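Local coordinates for protein alpha-fucosidase (Bifidobacterium bifidum, PDB 2EAB) that probably hydrolyses alpha-1,2-linked L-fucose from sugar chains, this piece being the catalytic fragment of a much longer protein, at residues D690-T693 / Y699-A702; S785-T790 / D877-L882; Y795-N800 / V818-F823; T799-A804 / T835-T840. All coordinates share one frame; numbering follows the deposited sequence.

Contact 1 of 4, residues D690-T693 / Y699-A702; sequences DLIT and YMDA
The carbonyl oxygen of Leu691 meets the edge of the Tyr699 ring, lying near the ring plane 3.5 Å from Tyr699 CD2, so the ring's slightly positive C-H rim faces a partly negative atom. Asp690, at the head of the loop, has been seen to bind calcium in a structure of this protein, though no such ion is bound to this chain. The side chain of Leu691 itself packs on Trp584 and Ser581 of helix 577-596.

Ile692 comes next and carries the apolar centre. Its CG2 branch, anti to the backbone N, rests against the start of the helix, 3.7 Å from Tyr699 O and 4.0 Å from Tyr699 CB. A branched aliphatic residue suits this place, since it can cover backbone and side chain together. Loop 690-693 lies beside helix 697-711, the chain turning back within a few residues, in the family 95 catalytic domain; Asn696 OD1 takes Tyr699 N in the first helical turn.

At Thr693 the backbone does the touching. Met700, bent at chi2 (57°) and chi3 (76°), curls its CE methyl back over the Thr693 carbonyl, 3.3 Å from Thr693 C, and the same methyl comes within 4.2 Å of Ile692 CG2.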
loop_
_atom_site.group_PDB
_atom_site.type_symbol
_atom_site.label_atom_id
_atom_site.label_comp_id
_atom_site.label_asym_id
_atom_site.label_seq_id
_atom_site.Cartn_x
_atom_site.Cartn_y
_atom_site.Cartn_z
ATOM N N ASP A 690 -0.458 1.690 -18.390
ATOM C CA ASP A 690 -0.912 1.024 -19.617
ATOM C C ASP A 690 -0.202 1.550 -20.854
ATOM O O ASP A 690 -0.709 1.437 -21.975
ATOM C CB ASP A 690 -2.441 1.094 -19.780
ATOM C CG ASP A 690 -2.948 2.480 -20.149
ATOM O OD1 ASP A 690 -2.165 3.456 -20.131
ATOM O OD2 ASP A 690 -4.160 2.586 -20.457
ATOM N N LEU A 691 0.980 2.110 -20.633
ATOM C CA LEU A 691 1.824 2.607 -21.698
ATOM C C LEU A 691 2.512 1.459 -22.436
ATOM O O LEU A 691 2.740 1.534 -23.647
ATOM C CB LEU A 691 2.846 3.551 -21.080
ATOM C CG LEU A 691 3.802 4.368 -21.932
ATOM C CD1 LEU A 691 3.077 5.158 -23.020
ATOM C CD2 LEU A 691 4.558 5.297 -21.003
ATOM N N ILE A 692 2.831 0.401 -21.696
ATOM C CA ILE A 692 3.481 -0.785 -22.235
ATOM C C ILE A 692 2.615 -1.973 -21.851
ATOM O O ILE A 692 2.516 -2.327 -20.673
ATOM C CB ILE A 692 4.915 -0.975 -21.675
ATOM C CG1 ILE A 692 5.793 0.247 -21.978
ATOM C CG2 ILE A 692 5.536 -2.257 -22.222
ATOM C CD1 ILE A 692 7.115 0.273 -21.204
ATOM N N THR A 693 1.964 -2.570 -22.847
ATOM C CA THR A 693 1.052 -3.678 -22.606
ATOM C C THR A 693 1.286 -4.816 -23.586
ATOM O O THR A 693 1.967 -4.656 -24.608
ATOM C CB THR A 693 -0.421 -3.261 -22.750
ATOM O OG1 THR A 693 -0.728 -3.095 -24.139
ATOM C CG2 THR A 693 -0.741 -1.969 -21.988
ATOM N N TYR A 699 6.775 -2.486 -27.851
ATOM C CA TYR A 699 7.074 -1.971 -26.519
ATOM C C TYR A 699 7.276 -3.096 -25.507
ATOM O O TYR A 699 8.200 -3.035 -24.690
ATOM C CB TYR A 699 5.962 -1.032 -26.048
ATOM C CG TYR A 699 5.987 0.370 -26.633
ATOM C CD1 TYR A 699 6.823 0.708 -27.700
ATOM C CD2 TYR A 699 5.145 1.354 -26.122
ATOM C CE1 TYR A 699 6.825 1.997 -28.230
ATOM C CE2 TYR A 699 5.138 2.641 -26.647
ATOM C CZ TYR A 699 5.979 2.957 -27.695
ATOM O OH TYR A 699 5.970 4.236 -28.204
ATOM N N MET A 700 6.418 -4.116 -25.549
ATOM C CA MET A 700 6.529 -5.225 -24.600
ATOM C C MET A 700 7.841 -6.003 -24.757
ATOM O O MET A 700 8.475 -6.359 -23.759
ATOM C CB MET A 700 5.325 -6.168 -24.675
ATOM C CG MET A 700 5.336 -7.265 -23.606
ATOM S SD MET A 700 5.420 -6.625 -21.911
ATOM C CE MET A 700 3.733 -6.061 -21.722
ATOM N N ASP A 701 8.257 -6.267 -25.995
ATOM C CA ASP A 701 9.530 -6.949 -26.235
ATOM C C ASP A 701 10.686 -6.153 -25.636
ATOM O O ASP A 701 11.603 -6.724 -25.042
ATOM C CB ASP A 701 9.777 -7.163 -27.733
ATOM C CG ASP A 701 8.885 -8.237 -28.337
ATOM O OD1 ASP A 701 8.199 -8.967 -27.590
ATOM O OD2 ASP A 701 8.878 -8.351 -29.581
ATOM N N ALA A 702 10.628 -4.836 -25.796
ATOM C CA ALA A 702 11.647 -3.946 -25.247
ATOM C C ALA A 702 11.625 -3.929 -23.717
ATOM O O ALA A 702 12.683 -3.910 -23.071
ATOM C CB ALA A 702 11.484 -2.548 -25.806
#

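Contact 2 of 4, residues S785-T790 / D877-L882; sequences STFTDT and DGASLL
Ala879, whose carbonyl oxygen abuts the Phe787 ring, is fixed through its backbone N by Asn875 OD1, an acceptor that also takes a weak bond from Asp877 N. These bonds shape the turn of the hairpin between strands 871-874 and 880-884 in the C-terminal part of the chain, and the contact sets the face of that hairpin against a second one, formed by strands 786-788 and 794-796. Gly878, with phi 80°, lies in the turn, where its backbone takes up a left-handed conformation that a residue with a side chain adopts less readily.

Phe787 carries the packing. Its CG stands anti to the backbone N (chi1 -175°), which extends the ring away from its own strand and across to Leu881. The leucine lies flat over one face in a CH-pi contact: Leu881 CG sits 3.6 Å from the ring centroid and only 6° off the normal. Its two methyls reach out over the rim carbons of the same face, Leu881 CD1 reaching 3.6 Å from Phe787 CG and Leu881 CD2 3.7 Å from Phe787 CD1. A branched leucine suits this position because its fork can straddle a ring. Leu881 also packs against Tyr795, Val873 and Ala848, so the pair is part of a wider apolar layer.

The far edge of the ring meets the turn. Ala879 CB, small enough to fit beside the rim, lies 4.1 Å from Phe787 CE1. Near the ring plane, Ala879 O approaches Phe787 CZ to 3.2 Å, a carbonyl oxygen set against an aromatic C-H.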
loop_
_atom_site.group_PDB
_atom_site.type_symbol
_atom_site.label_atom_id
_atom_site.label_comp_id
_atom_site.label_asym_id
_atom_site.label_seq_id
_atom_site.Cartn_x
_atom_site.Cartn_y
_atom_site.Cartn_z
ATOM N N SER A 785 -5.363 -3.196 -20.031
ATOM C CA SER A 785 -4.920 -2.962 -21.399
ATOM C C SER A 785 -6.058 -2.589 -22.340
ATOM O O SER A 785 -7.228 -2.621 -21.959
ATOM C CB SER A 785 -4.137 -4.159 -21.925
ATOM O OG SER A 785 -3.437 -3.801 -23.099
ATOM N N THR A 786 -5.684 -2.197 -23.553
ATOM C CA THR A 786 -6.626 -1.882 -24.620
ATOM C C THR A 786 -6.318 -2.772 -25.817
ATOM O O THR A 786 -5.174 -2.851 -26.271
ATOM C CB THR A 786 -6.544 -0.396 -25.005
ATOM O OG1 THR A 786 -6.989 0.396 -23.899
ATOM C CG2 THR A 786 -7.412 -0.085 -26.220
ATOM N N PHE A 787 -7.352 -3.453 -26.298
ATOM C CA PHE A 787 -7.292 -4.375 -27.430
ATOM C C PHE A 787 -7.755 -3.631 -28.673
ATOM O O PHE A 787 -8.706 -2.845 -28.617
ATOM C CB PHE A 787 -8.241 -5.536 -27.131
ATOM C CG PHE A 787 -8.225 -6.661 -28.139
ATOM C CD1 PHE A 787 -7.447 -7.791 -27.923
ATOM C CD2 PHE A 787 -9.065 -6.630 -29.250
ATOM C CE1 PHE A 787 -7.478 -8.853 -28.820
ATOM C CE2 PHE A 787 -9.098 -7.688 -30.152
ATOM C CZ PHE A 787 -8.305 -8.799 -29.935
ATOM N N THR A 788 -7.083 -3.881 -29.792
ATOM C CA THR A 788 -7.500 -3.305 -31.069
ATOM C C THR A 788 -7.704 -4.429 -32.066
ATOM O O THR A 788 -6.751 -5.130 -32.407
ATOM C CB THR A 788 -6.458 -2.312 -31.623
ATOM O OG1 THR A 788 -6.192 -1.310 -30.637
ATOM C CG2 THR A 788 -6.970 -1.636 -32.893
ATOM N N ASP A 789 -8.938 -4.615 -32.529
ATOM C CA ASP A 789 -9.178 -5.665 -33.515
ATOM C C ASP A 789 -8.695 -5.222 -34.896
ATOM O O ASP A 789 -8.306 -4.071 -35.078
ATOM C CB ASP A 789 -10.628 -6.199 -33.491
ATOM C CG ASP A 789 -11.652 -5.230 -34.054
ATOM O OD1 ASP A 789 -11.308 -4.313 -34.827
ATOM O OD2 ASP A 789 -12.843 -5.406 -33.712
ATOM N N THR A 790 -8.687 -6.134 -35.866
ATOM C CA THR A 790 -8.122 -5.803 -37.182
ATOM C C THR A 790 -8.946 -4.764 -37.955
ATOM O O THR A 790 -8.442 -4.151 -38.900
ATOM C CB THR A 790 -7.903 -7.044 -38.063
ATOM O OG1 THR A 790 -9.147 -7.724 -38.232
ATOM C CG2 THR A 790 -6.891 -7.992 -37.442
ATOM N N ASP A 877 -2.445 -10.268 -34.414
ATOM C CA ASP A 877 -1.652 -11.420 -33.991
ATOM C C ASP A 877 -2.485 -12.629 -33.572
ATOM O O ASP A 877 -1.965 -13.562 -32.958
ATOM C CB ASP A 877 -0.637 -11.056 -32.909
ATOM C CG ASP A 877 0.482 -12.084 -32.799
ATOM O OD1 ASP A 877 0.953 -12.581 -33.850
ATOM O OD2 ASP A 877 0.882 -12.408 -31.662
ATOM N N GLY A 878 -3.767 -12.620 -33.914
ATOM C CA GLY A 878 -4.625 -13.777 -33.685
ATOM C C GLY A 878 -5.150 -13.957 -32.271
ATOM O O GLY A 878 -5.661 -15.026 -31.940
ATOM N N ALA A 879 -5.017 -12.932 -31.431
ATOM C CA ALA A 879 -5.650 -12.948 -30.111
ATOM C C ALA A 879 -7.107 -12.538 -30.268
ATOM O O ALA A 879 -7.418 -11.665 -31.077
ATOM C CB ALA A 879 -4.931 -12.015 -29.150
ATOM N N SER A 880 -7.989 -13.173 -29.498
ATOM C CA SER A 880 -9.426 -12.915 -29.593
ATOM C C SER A 880 -10.065 -12.502 -28.272
ATOM O O SER A 880 -9.608 -12.903 -27.192
ATOM C CB SER A 880 -10.160 -14.143 -30.135
ATOM O OG SER A 880 -9.871 -14.353 -31.506
ATOM N N LEU A 881 -11.123 -11.700 -28.377
ATOM C CA LEU A 881 -12.010 -11.405 -27.257
ATOM C C LEU A 881 -13.420 -11.884 -27.555
ATOM O O LEU A 881 -13.861 -11.888 -28.712
ATOM C CB LEU A 881 -12.089 -9.902 -26.981
ATOM C CG LEU A 881 -10.841 -9.040 -26.853
ATOM C CD1 LEU A 881 -11.275 -7.624 -26.541
ATOM C CD2 LEU A 881 -9.909 -9.548 -25.774
ATOM N N LEU A 882 -14.122 -12.274 -26.495
ATOM C CA LEU A 882 -15.572 -12.408 -26.511
ATOM C C LEU A 882 -16.168 -11.091 -26.047
ATOM O O LEU A 882 -15.816 -10.591 -24.974
ATOM C CB LEU A 882 -16.010 -13.522 -25.565
ATOM C CG LEU A 882 -15.758 -14.950 -26.042
ATOM C CD1 LEU A 882 -15.740 -15.911 -24.866
ATOM C CD2 LEU A 882 -16.810 -15.371 -27.068
#

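Contact 3 of 4, residues Y795-N800 / V818-F823. With EDO (1,2-ethanediol), chain G.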
loop_
_atom_site.group_PDB
_atom_site.type_symbol
_atom_site.label_atom_id
_atom_site.label_comp_id
_atom_site.label_asym_id
_atom_site.label_seq_id
_atom_site.Cartn_x
_atom_site.Cartn_y
_atom_site.Cartn_z
ATOM N N TYR A 795 -11.126 -1.886 -27.488
ATOM C CA TYR A 795 -11.808 -2.358 -26.288
ATOM C C TYR A 795 -10.901 -2.025 -25.118
ATOM O O TYR A 795 -9.847 -2.637 -24.931
ATOM C CB TYR A 795 -12.124 -3.856 -26.377
ATOM C CG TYR A 795 -12.806 -4.223 -27.678
ATOM C CD1 TYR A 795 -14.190 -4.362 -27.761
ATOM C CD2 TYR A 795 -12.055 -4.398 -28.844
ATOM C CE1 TYR A 795 -14.802 -4.675 -28.983
ATOM C CE2 TYR A 795 -12.651 -4.708 -30.053
ATOM C CZ TYR A 795 -14.018 -4.848 -30.111
ATOM O OH TYR A 795 -14.596 -5.159 -31.317
ATOM N N VAL A 796 -11.312 -1.015 -24.361
ATOM C CA VAL A 796 -10.498 -0.441 -23.302
ATOM C C VAL A 796 -10.759 -1.180 -21.997
ATOM O O VAL A 796 -11.916 -1.432 -21.637
ATOM C CB VAL A 796 -10.804 1.065 -23.146
ATOM C CG1 VAL A 796 -10.018 1.671 -21.995
ATOM C CG2 VAL A 796 -10.504 1.813 -24.444
ATOM N N ASN A 797 -9.682 -1.500 -21.279
ATOM C CA ASN A 797 -9.772 -2.198 -20.000
ATOM C C ASN A 797 -10.493 -3.535 -20.127
ATOM O O ASN A 797 -11.329 -3.887 -19.299
ATOM C CB ASN A 797 -10.405 -1.297 -18.928
ATOM C CG ASN A 797 -9.529 -0.108 -18.589
ATOM O OD1 ASN A 797 -8.374 -0.051 -19.001
ATOM N ND2 ASN A 797 -10.071 0.842 -17.838
ATOM N N TYR A 798 -10.154 -4.288 -21.170
ATOM C CA TYR A 798 -10.756 -5.598 -21.361
ATOM C C TYR A 798 -10.323 -6.541 -20.240
ATOM O O TYR A 798 -9.224 -6.407 -19.676
ATOM C CB TYR A 798 -10.424 -6.173 -22.750
ATOM C CG TYR A 798 -8.964 -6.506 -22.980
ATOM C CD1 TYR A 798 -8.454 -7.757 -22.638
ATOM C CD2 TYR A 798 -8.101 -5.585 -23.565
ATOM C CE1 TYR A 798 -7.116 -8.080 -22.851
ATOM C CE2 TYR A 798 -6.758 -5.897 -23.785
ATOM C CZ TYR A 798 -6.277 -7.143 -23.418
ATOM O OH TYR A 798 -4.958 -7.485 -23.618
ATOM N N THR A 799 -11.210 -7.470 -19.908
ATOM C CA THR A 799 -10.977 -8.455 -18.866
ATOM C C THR A 799 -10.105 -9.566 -19.428
ATOM O O THR A 799 -10.507 -10.246 -20.373
ATOM C CB THR A 799 -12.315 -9.044 -18.387
ATOM O OG1 THR A 799 -13.198 -7.984 -18.011
ATOM C CG2 THR A 799 -12.123 -9.995 -17.216
ATOM N N ASN A 800 -8.921 -9.753 -18.847
ATOM C CA ASN A 800 -7.955 -10.726 -19.340
ATOM C C ASN A 800 -7.769 -11.846 -18.329
ATOM O O ASN A 800 -7.151 -11.656 -17.275
ATOM C CB ASN A 800 -6.629 -10.031 -19.665
ATOM C CG ASN A 800 -5.640 -10.938 -20.367
ATOM O OD1 ASN A 800 -5.865 -12.146 -20.496
ATOM N ND2 ASN A 800 -4.532 -10.358 -20.820
ATOM N N VAL A 818 -11.595 -8.664 -8.806
ATOM C CA VAL A 818 -12.344 -7.603 -9.460
ATOM C C VAL A 818 -11.545 -7.071 -10.638
ATOM O O VAL A 818 -10.326 -6.843 -10.532
ATOM C CB VAL A 818 -12.722 -6.458 -8.480
ATOM C CG1 VAL A 818 -13.671 -5.474 -9.146
ATOM C CG2 VAL A 818 -13.370 -7.016 -7.225
ATOM N N ALA A 819 -12.246 -6.901 -11.759
ATOM C CA ALA A 819 -11.701 -6.299 -12.966
ATOM C C ALA A 819 -12.235 -4.890 -13.153
ATOM O O ALA A 819 -13.351 -4.563 -12.732
ATOM C CB ALA A 819 -12.048 -7.150 -14.177
ATOM N N ARG A 820 -11.424 -4.062 -13.795
ATOM C CA ARG A 820 -11.837 -2.718 -14.163
ATOM C C ARG A 820 -13.148 -2.753 -14.958
ATOM O O ARG A 820 -13.412 -3.691 -15.720
ATOM C CB ARG A 820 -10.718 -2.016 -14.926
ATOM C CG ARG A 820 -9.541 -1.687 -14.017
ATOM C CD ARG A 820 -8.388 -1.085 -14.792
ATOM N NE ARG A 820 -7.170 -0.923 -13.996
ATOM C CZ ARG A 820 -6.277 -1.889 -13.798
ATOM N NH1 ARG A 820 -6.479 -3.099 -14.312
ATOM N NH2 ARG A 820 -5.184 -1.645 -13.085
ATOM N N GLY A 821 -13.984 -1.741 -14.745
ATOM C CA GLY A 821 -15.359 -1.752 -15.249
ATOM C C GLY A 821 -16.337 -2.313 -14.233
ATOM O O GLY A 821 -17.559 -2.257 -14.431
ATOM N N ASN A 822 -15.791 -2.838 -13.135
ATOM C CA ASN A 822 -16.549 -3.407 -12.021
ATOM C C ASN A 822 -17.218 -4.726 -12.388
ATOM O O ASN A 822 -18.455 -4.838 -12.451
ATOM C CB ASN A 822 -17.541 -2.407 -11.411
ATOM C CG ASN A 822 -17.903 -2.758 -9.985
ATOM O OD1 ASN A 822 -17.595 -3.852 -9.505
ATOM N ND2 ASN A 822 -18.550 -1.835 -9.294
ATOM N N PHE A 823 -16.364 -5.714 -12.635
ATOM C CA PHE A 823 -16.788 -7.091 -12.829
ATOM C C PHE A 823 -16.115 -7.943 -11.767
ATOM O O PHE A 823 -14.908 -7.812 -11.541
ATOM C CB PHE A 823 -16.349 -7.623 -14.195
ATOM C CG PHE A 823 -16.902 -6.866 -15.364
ATOM C CD1 PHE A 823 -18.065 -7.293 -15.996
ATOM C CD2 PHE A 823 -16.242 -5.748 -15.859
ATOM C CE1 PHE A 823 -18.578 -6.599 -17.093
ATOM C CE2 PHE A 823 -16.746 -5.045 -16.953
ATOM C CZ PHE A 823 -17.917 -5.478 -17.574
HETATM C C1 EDO G . -2.235 -2.742 -11.297
HETATM O O1 EDO G . -3.006 -3.562 -12.308
HETATM C C2 EDO G . -3.053 -2.832 -9.949
HETATM O O2 EDO G . -4.383 -2.324 -10.221
HETATM O O HOH W 1 -12.088 -5.643 -17.249
#
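A G1 beta bulge, with Asn822 and Phe823 both facing Ala819, closes the hairpin of strands 812-819 and 823-830, and its Ala819 and Arg820 pack against Asn797 and Thr799. Gly821 suits the turn because a CB there would strike Phe823 CE2.

No direct hydrogen bond crosses the contact; a water makes the link. It donates to Asn797 O at 2.8 Å and to Arg820 O at 2.8 Å, and accepts from Thr799 OG1 at 2.7 Å. The threonine hydroxyl, anti to the carbonyl carbon (chi1 -53°), faces this water, while Ala819 CB lies 4.1 Å from Thr799 OG1.

The Arg820 stem passes Asn797 at van der Waals range, Arg820 CD being 4.0 Å from Asn797 ND2, with the amide and guanidinium planes 49° apart. Asn797 ND2 itself donates to a buffer molecule, probably from the crystallisation liquor. The extended arginine chain carries the guanidinium to two carboxylates, NE pairing with Glu520 and NH2 with Glu517. Glu520 has been seen to bind calcium in a structure of this protein, with no such ion bound to this chain. A methionine in place of Arg820 has no charge to offer, and Glu517 and Glu520 would probably be left without their shared positive mate.

A 1,2-ethanediol molecule, likewise probably from the liquor, lies at the guanidinium edge, where Arg820 NH2 donates to EDO O1 over 3.0 Å at 167°.

Contact 4 of 4, residues T799-A804 / T835-T840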
loop_
_atom_site.group_PDB
_atom_site.type_symbol
_atom_site.label_atom_id
_atom_site.label_comp_id
_atom_site.label_asym_id
_atom_site.label_seq_id
_atom_site.Cartn_x
_atom_site.Cartn_y
_atom_site.Cartn_z
ATOM N N THR A 799 -11.210 -7.470 -19.908
ATOM C CA THR A 799 -10.977 -8.455 -18.866
ATOM C C THR A 799 -10.105 -9.566 -19.428
ATOM O O THR A 799 -10.507 -10.246 -20.373
ATOM C CB THR A 799 -12.315 -9.044 -18.387
ATOM O OG1 THR A 799 -13.198 -7.984 -18.011
ATOM C CG2 THR A 799 -12.123 -9.995 -17.216
ATOM N N ASN A 800 -8.921 -9.753 -18.847
ATOM C CA ASN A 800 -7.955 -10.726 -19.340
ATOM C C ASN A 800 -7.769 -11.846 -18.329
ATOM O O ASN A 800 -7.151 -11.656 -17.275
ATOM C CB ASN A 800 -6.629 -10.031 -19.665
ATOM C CG ASN A 800 -5.640 -10.938 -20.367
ATOM O OD1 ASN A 800 -5.865 -12.146 -20.496
ATOM N ND2 ASN A 800 -4.532 -10.358 -20.820
ATOM N N ILE A 801 -8.331 -13.006 -18.660
ATOM C CA ILE A 801 -8.333 -14.179 -17.801
ATOM C C ILE A 801 -7.031 -14.969 -17.940
ATOM O O ILE A 801 -6.633 -15.351 -19.045
ATOM C CB ILE A 801 -9.538 -15.097 -18.150
ATOM C CG1 ILE A 801 -10.871 -14.339 -18.045
ATOM C CG2 ILE A 801 -9.531 -16.378 -17.319
ATOM C CD1 ILE A 801 -11.204 -13.789 -16.661
ATOM N N LEU A 802 -6.389 -15.216 -16.798
ATOM C CA LEU A 802 -5.160 -16.014 -16.707
ATOM C C LEU A 802 -4.053 -15.534 -17.656
ATOM O O LEU A 802 -3.546 -16.304 -18.471
ATOM C CB LEU A 802 -5.467 -17.508 -16.895
ATOM C CG LEU A 802 -6.424 -18.108 -15.860
ATOM C CD1 LEU A 802 -6.806 -19.527 -16.247
ATOM C CD2 LEU A 802 -5.840 -18.073 -14.446
ATOM N N PRO A 803 -3.685 -14.243 -17.560
ATOM C CA PRO A 803 -2.693 -13.656 -18.465
ATOM C C PRO A 803 -1.246 -14.091 -18.221
ATOM O O PRO A 803 -0.419 -13.971 -19.117
ATOM C CB PRO A 803 -2.835 -12.157 -18.197
ATOM C CG PRO A 803 -3.278 -12.097 -16.770
ATOM C CD PRO A 803 -4.215 -13.248 -16.610
ATOM N N ALA A 804 -0.938 -14.568 -17.019
ATOM C CA ALA A 804 0.428 -14.975 -16.687
ATOM C C ALA A 804 0.391 -16.122 -15.685
ATOM O O ALA A 804 0.921 -16.037 -14.574
ATOM C CB ALA A 804 1.245 -13.790 -16.168
ATOM N N THR A 835 -11.204 -23.731 -17.633
ATOM C CA THR A 835 -12.358 -24.597 -17.857
ATOM C C THR A 835 -13.661 -23.856 -17.592
ATOM O O THR A 835 -14.721 -24.252 -18.084
ATOM C CB THR A 835 -12.308 -25.854 -16.970
ATOM O OG1 THR A 835 -12.211 -25.466 -15.594
ATOM C CG2 THR A 835 -11.116 -26.725 -17.341
ATOM N N GLU A 836 -13.586 -22.787 -16.803
ATOM C CA GLU A 836 -14.756 -21.974 -16.509
ATOM C C GLU A 836 -14.328 -20.568 -16.113
ATOM O O GLU A 836 -13.319 -20.388 -15.417
ATOM C CB GLU A 836 -15.590 -22.601 -15.385
ATOM C CG GLU A 836 -16.916 -21.898 -15.127
ATOM C CD GLU A 836 -17.612 -22.386 -13.873
ATOM O OE1 GLU A 836 -17.092 -22.155 -12.759
ATOM O OE2 GLU A 836 -18.695 -22.991 -14.008
ATOM N N VAL A 837 -15.077 -19.580 -16.592
ATOM C CA VAL A 837 -14.985 -18.225 -16.071
ATOM C C VAL A 837 -16.378 -17.829 -15.606
ATOM O O VAL A 837 -17.368 -18.090 -16.302
ATOM C CB VAL A 837 -14.475 -17.221 -17.131
ATOM C CG1 VAL A 837 -14.340 -15.827 -16.525
ATOM C CG2 VAL A 837 -13.142 -17.673 -17.711
ATOM N N ARG A 838 -16.451 -17.234 -14.421
ATOM C CA ARG A 838 -17.686 -16.649 -13.920
ATOM C C ARG A 838 -17.482 -15.146 -13.825
ATOM O O ARG A 838 -16.625 -14.671 -13.071
ATOM C CB ARG A 838 -18.067 -17.254 -12.569
ATOM C CG ARG A 838 -18.378 -18.748 -12.651
ATOM C CD ARG A 838 -18.853 -19.329 -11.322
ATOM N NE ARG A 838 -20.043 -18.651 -10.806
ATOM C CZ ARG A 838 -21.298 -18.935 -11.149
ATOM N NH1 ARG A 838 -21.563 -19.896 -12.028
ATOM N NH2 ARG A 838 -22.296 -18.247 -10.609
ATOM N N LEU A 839 -18.254 -14.405 -14.615
ATOM C CA LEU A 839 -18.103 -12.964 -14.722
ATOM C C LEU A 839 -19.372 -12.295 -14.221
ATOM O O LEU A 839 -20.415 -12.361 -14.882
ATOM C CB LEU A 839 -17.822 -12.572 -16.178
ATOM C CG LEU A 839 -17.489 -11.101 -16.431
ATOM C CD1 LEU A 839 -16.032 -10.812 -16.076
ATOM C CD2 LEU A 839 -17.778 -10.729 -17.881
ATOM N N THR A 840 -19.295 -11.676 -13.049
ATOM C CA THR A 840 -20.437 -10.965 -12.503
ATOM C C THR A 840 -20.320 -9.501 -12.890
ATOM O O THR A 840 -19.373 -8.816 -12.488
ATOM C CB THR A 840 -20.500 -11.079 -10.971
ATOM O OG1 THR A 840 -20.461 -12.460 -10.590
ATOM C CG2 THR A 840 -21.775 -10.435 -10.443
#
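Ile801 and Val837 meet tip to tip between two facing sheets of a beta sandwich in the C-terminal part of the chain: strand 799-801 belongs to the five-stranded mixed sheet and strand 833-841 to the seven-stranded antiparallel one. This is the tight part of the contact. Ile801 CD1 comes to 3.7 Å from Val837 CG1, and Ile801 CG2 lies 3.9 Å from Val837 CG2, so each branch of one residue faces a branch of the other. The isoleucine turns CG1 anti to its own carbonyl carbon (chi1 -56°), and a further bend at chi2 (-61°) brings CD1 to the valine. Both residues are beta-branched, a type at home in strands, and both are buried; Val825 and Thr827 also flank Ile801.

Packing is looser two residues along each strand. There the Thr799 methyl, CG2, approaches Leu839 CD1 at 4.2 Å, and the CA atoms of Thr799 and Leu839 are 9.4 Å apart, against 8.0 Å for Ile801 and Val837. The residues alternating with Val837 and Leu839 belong to the other side of the strand: Arg838 is exposed, its chain lying along Thr891 and Thr893 of the neighbouring strand, and Glu836 is partly exposed beside Thr893.

Shortening Ile801 to alanine would probably open a gap beneath both Val837 methyls, since the branches that fill it would be gone. With no hydrogen bond or charge pair crossing here, the sheets are probably held at this point by dispersion and the exclusion of water, with side-chain fit helping to set their spacing.

Overall arrangement
All four contacts are buried, but their settings differ. Contact 1, which holds the calcium-site acid Asp690, pairs a loop with a helix in the catalytic domain, whereas contacts 2, 3 and 4 lie among the strands that follow it. Contact 1 meets contact 2 through a weak hydrogen bond between Thr693 OG1 and Ser785 OG. Contact 2, beside an exposed turn, rests on an aromatic face; its strand 786-788 pairs with strand 794-796 of contact 3. Contacts 3 and 4 share strand 799-801, where Thr799 uses its hydroxyl in one and its methyl in the other. Contact 3, whose Arg820 pairs with the other calcium-site acid, Glu520, is wet and charged, while contact 4, between two sheets, is wholly aliphatic.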